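Local coordinates for glcnac-alpha-1,4-gal-releasing endo-beta-galactosidase (Clostridium perfringens, PDB 1UPS), which probably hydrolyses O-glycosidic bonds as a calcium-binding family 16 endo-beta-galactosidase, releasing GlcNAc-alpha-1,4-Gal from glycans, at residues 128-133 and 275-280. Sequence-based numbering, arbitrary orientation.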
ATOM      1  N   TYR A 128     -11.908   4.172  -4.954  1.00 11.64           N
ATOM      2  CA  TYR A 128     -11.840   2.699  -4.909  1.00 11.32           C
ATOM      3  C   TYR A 128     -11.454   2.043  -6.231  1.00 11.31           C
ATOM      4  O   TYR A 128     -11.661   2.613  -7.303  1.00 11.90           O
ATOM      5  CB  TYR A 128     -13.133   2.057  -4.377  1.00 10.98           C
ATOM      6  CG  TYR A 128     -13.622   2.666  -3.074  1.00 11.70           C
ATOM      7  CD1 TYR A 128     -14.974   2.967  -2.893  1.00 12.13           C
ATOM      8  CD2 TYR A 128     -12.731   2.947  -2.034  1.00 11.16           C
ATOM      9  CE1 TYR A 128     -15.429   3.524  -1.713  1.00 13.79           C
ATOM     10  CE2 TYR A 128     -13.180   3.516  -0.832  1.00 12.29           C
ATOM     11  CZ  TYR A 128     -14.532   3.807  -0.687  1.00 13.86           C
ATOM     12  OH  TYR A 128     -14.987   4.365   0.494  1.00 13.79           O
ATOM     13  N   GLY A 129     -10.905   0.834  -6.134  1.00 10.68           N
ATOM     14  CA  GLY A 129     -10.620   0.044  -7.330  1.00 10.87           C
ATOM     15  C   GLY A 129      -9.329  -0.743  -7.215  1.00 11.64           C
ATOM     16  O   GLY A 129      -8.663  -0.716  -6.168  1.00 11.34           O
ATOM     17  N   TYR A 130      -8.984  -1.434  -8.307  1.00 11.10           N
ATOM     18  CA  TYR A 130      -7.736  -2.196  -8.400  1.00 11.28           C
ATOM     19  C   TYR A 130      -6.809  -1.443  -9.359  1.00 11.09           C
ATOM     20  O   TYR A 130      -7.103  -1.323 -10.550  1.00 11.60           O
ATOM     21  CB  TYR A 130      -8.014  -3.630  -8.935  1.00 10.66           C
ATOM     22  CG  TYR A 130      -6.818  -4.561  -8.738  1.00 10.54           C
ATOM     23  CD1 TYR A 130      -5.742  -4.559  -9.630  1.00  9.71           C
ATOM     24  CD2 TYR A 130      -6.741  -5.392  -7.629  1.00 11.60           C
ATOM     25  CE1 TYR A 130      -4.619  -5.397  -9.426  1.00 10.88           C
ATOM     26  CE2 TYR A 130      -5.633  -6.218  -7.417  1.00 12.08           C
ATOM     27  CZ  TYR A 130      -4.582  -6.224  -8.318  1.00 12.02           C
ATOM     28  OH  TYR A 130      -3.506  -7.062  -8.080  1.00 12.37           O
ATOM     29  N   PHE A 131      -5.720  -0.892  -8.822  1.00 10.90           N
ATOM     30  CA  PHE A 131      -4.824  -0.002  -9.569  1.00 10.25           C
ATOM     31  C   PHE A 131      -3.520  -0.723  -9.842  1.00 10.24           C
ATOM     32  O   PHE A 131      -2.996  -1.354  -8.933  1.00 10.64           O
ATOM     33  CB  PHE A 131      -4.512   1.210  -8.688  1.00 10.89           C
ATOM     34  CG  PHE A 131      -5.716   2.067  -8.390  1.00  9.84           C
ATOM     35  CD1 PHE A 131      -6.694   1.647  -7.485  1.00 10.11           C
ATOM     36  CD2 PHE A 131      -5.881   3.292  -9.044  1.00 11.39           C
ATOM     37  CE1 PHE A 131      -7.830   2.452  -7.234  1.00 11.81           C
ATOM     38  CE2 PHE A 131      -6.995   4.098  -8.805  1.00 11.61           C
ATOM     39  CZ  PHE A 131      -7.973   3.690  -7.898  1.00 10.30           C
ATOM     40  N   GLU A 132      -2.985  -0.634 -11.062  1.00  9.39           N
ATOM     41  CA  GLU A 132      -1.804  -1.441 -11.379  1.00  9.51           C
ATOM     42  C   GLU A 132      -0.875  -0.725 -12.338  1.00  9.81           C
ATOM     43  O   GLU A 132      -1.345  -0.083 -13.293  1.00 11.40           O
ATOM     44  CB  GLU A 132      -2.261  -2.779 -11.991  1.00  9.76           C
ATOM     45  CG  GLU A 132      -1.143  -3.744 -12.394  1.00  9.44           C
ATOM     46  CD  GLU A 132      -1.704  -5.083 -12.862  1.00 10.51           C
ATOM     47  OE1 GLU A 132      -1.443  -5.476 -14.035  1.00  9.93           O
ATOM     48  OE2 GLU A 132      -2.416  -5.751 -12.066  1.00 11.29           O
ATOM     49  N   ILE A 133       0.433  -0.811 -12.087  1.00  9.41           N
ATOM     50  CA  ILE A 133       1.414  -0.444 -13.105  1.00  9.30           C
ATOM     51  C   ILE A 133       2.383  -1.599 -13.318  1.00  9.91           C
ATOM     52  O   ILE A 133       2.529  -2.485 -12.452  1.00 10.64           O
ATOM     53  CB  ILE A 133       2.191   0.857 -12.754  1.00  9.24           C
ATOM     54  CG1 ILE A 133       3.166   0.626 -11.567  1.00 10.07           C
ATOM     55  CG2 ILE A 133       1.191   2.041 -12.554  1.00  9.95           C
ATOM     56  CD1 ILE A 133       4.141   1.851 -11.263  1.00 10.70           C
ATOM     57  N   ARG A 275      -3.231   0.689 -15.344  1.00 11.94           N
ATOM     58  CA  ARG A 275      -4.602   0.232 -15.543  1.00 11.35           C
ATOM     59  C   ARG A 275      -5.345   0.318 -14.223  1.00 11.48           C
ATOM     60  O   ARG A 275      -4.770   0.074 -13.151  1.00 12.04           O
ATOM     61  CB  ARG A 275      -4.614  -1.220 -16.056  1.00 11.50           C
ATOM     62  CG  ARG A 275      -3.985  -1.380 -17.452  1.00 11.28           C
ATOM     63  CD  ARG A 275      -3.954  -2.821 -17.968  1.00 12.26           C
ATOM     64  NE  ARG A 275      -3.078  -2.949 -19.133  1.00 12.78           N
ATOM     65  CZ  ARG A 275      -2.444  -4.069 -19.479  1.00 13.42           C
ATOM     66  NH1 ARG A 275      -2.602  -5.189 -18.768  1.00 12.88           N
ATOM     67  NH2 ARG A 275      -1.661  -4.079 -20.559  1.00 10.59           N
ATOM     68  N   VAL A 276      -6.622   0.669 -14.299  1.00 10.84           N
ATOM     69  CA  VAL A 276      -7.485   0.645 -13.120  1.00 10.97           C
ATOM     70  C   VAL A 276      -8.769  -0.100 -13.448  1.00 11.78           C
ATOM     71  O   VAL A 276      -9.450   0.219 -14.437  1.00 11.30           O
ATOM     72  CB  VAL A 276      -7.859   2.065 -12.643  1.00 11.00           C
ATOM     73  CG1 VAL A 276      -8.616   1.991 -11.323  1.00  9.83           C
ATOM     74  CG2 VAL A 276      -6.589   2.963 -12.491  1.00 10.05           C
ATOM     75  N   TRP A 277      -9.098  -1.090 -12.619  1.00 12.12           N
ATOM     76  CA  TRP A 277     -10.316  -1.865 -12.807  1.00 12.94           C
ATOM     77  C   TRP A 277     -11.281  -1.644 -11.644  1.00 13.23           C
ATOM     78  O   TRP A 277     -10.871  -1.296 -10.528  1.00 13.58           O
ATOM     79  CB  TRP A 277      -9.992  -3.359 -12.865  1.00 13.09           C
ATOM     80  CG  TRP A 277      -9.175  -3.860 -14.022  1.00 13.99           C
ATOM     81  CD1 TRP A 277      -9.653  -4.384 -15.203  1.00 14.34           C
ATOM     82  CD2 TRP A 277      -7.755  -4.025 -14.061  1.00 14.14           C
ATOM     83  NE1 TRP A 277      -8.610  -4.825 -15.982  1.00 14.16           N
ATOM     84  CE2 TRP A 277      -7.431  -4.610 -15.311  1.00 13.88           C
ATOM     85  CE3 TRP A 277      -6.712  -3.719 -13.173  1.00 12.27           C
ATOM     86  CZ2 TRP A 277      -6.106  -4.895 -15.694  1.00 14.59           C
ATOM     87  CZ3 TRP A 277      -5.397  -3.992 -13.557  1.00 14.18           C
ATOM     88  CH2 TRP A 277      -5.107  -4.588 -14.805  1.00 14.28           C
ATOM     89  N   LYS A 278     -12.573  -1.843 -11.910  1.00 13.10           N
ATOM     90  CA  LYS A 278     -13.605  -1.735 -10.878  1.00 13.43           C
ATOM     91  C   LYS A 278     -14.299  -3.092 -10.785  1.00 14.34           C
ATOM     92  O   LYS A 278     -14.525  -3.727 -11.813  1.00 13.38           O
ATOM     93  CB  LYS A 278     -14.637  -0.672 -11.250  1.00 13.93           C
ATOM     94  CG  LYS A 278     -14.067   0.758 -11.346  1.00 14.05           C
ATOM     95  CD  LYS A 278     -14.004   1.419  -9.979  1.00 14.79           C
ATOM     96  CE  LYS A 278     -13.626   2.913 -10.097  1.00 15.36           C
ATOM     97  NZ  LYS A 278     -13.890   3.614  -8.802  1.00 14.55           N
ATOM     98  N   PRO A 279     -14.620  -3.544  -9.578  1.00 15.31           N
ATOM     99  CA  PRO A 279     -15.274  -4.845  -9.413  1.00 16.29           C
ATOM    100  C   PRO A 279     -16.676  -4.817 -10.034  1.00 17.35           C
ATOM    101  O   PRO A 279     -17.406  -3.830  -9.871  1.00 17.04           O
ATOM    102  CB  PRO A 279     -15.321  -5.016  -7.889  1.00 16.93           C
ATOM    103  CG  PRO A 279     -15.307  -3.644  -7.359  1.00 16.11           C
ATOM    104  CD  PRO A 279     -14.372  -2.887  -8.279  1.00 15.71           C
ATOM    105  N   VAL A 280     -17.051  -5.867 -10.758  1.00 18.50           N
ATOM    106  CA  VAL A 280     -18.382  -5.864 -11.375  1.00 20.43           C
ATOM    107  C   VAL A 280     -19.499  -5.733 -10.332  1.00 21.98           C
ATOM    108  O   VAL A 280     -20.506  -5.049 -10.574  1.00 22.31           O
ATOM    109  CB  VAL A 280     -18.621  -7.085 -12.293  1.00 20.64           C
ATOM    110  CG1 VAL A 280     -17.688  -7.038 -13.497  1.00 20.12           C
ATOM    111  CG2 VAL A 280     -18.460  -8.393 -11.523  1.00 21.96           C
TER
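Tyr130 and Trp277 form a hydrogen-bonded antiparallel pair: Tyr130 N donates to Trp277 O at 2.9 Å, almost straight at 175°, and Trp277 N returns the bond to Tyr130 O. Glu132 and Arg275 form the next such pair: Glu132 N donates to Arg275 O at 2.8 Å, bent to 143° at the hydrogen, and Arg275 N donates back to Glu132 O. Between the two, at the non-hydrogen-bonded pair Phe131–Val276, Val276 CA approaches Tyr130 O to 3.3 Å in a CA-H...O contact. This register joins strands 129-136 and 267-279 within an antiparallel sheet of the glycoside hydrolase family 16 fold, of the concanavalin-like clan; strands 215-221 and 30-36 continue the sheet. Apolar contacts divide between its two faces. On the face carrying Phe131 and Val276, Val276 CG1 sits over the phenyl ring in a CH-pi contact, 3.7 Å from the Phe131 ring centroid, while Val276 CG2 touches Phe131 CD2; Trp148 and Met150 of strand 145-152 also pack on this phenyl. On the other face the side chains of Tyr130 and Trp277 run side by side, Tyr130 CD1 meeting Trp277 CE3 at 3.8 Å, and Trp277 CZ3 reaches Glu132 CB at 3.7 Å. With CG beside the backbone N (chi1 -66°) and chi2 turning the indole, its benzo ring comes back toward 128-133. Polar ends are held from outside the two segments: Glu132 OE1 by Tyr273 and Asn23, Trp277 NE1 by Ile25 O, and Arg275 NE by a salt bridge to Glu37, a residue of the calcium site; the Arg275 side chain lies about 7 Å from the calcium ion. Lys278, its chain bent at chi2, swings NZ back to Tyr128 O at 2.9 Å, above the carbonyl plane, and also bonds Thr126 OG1.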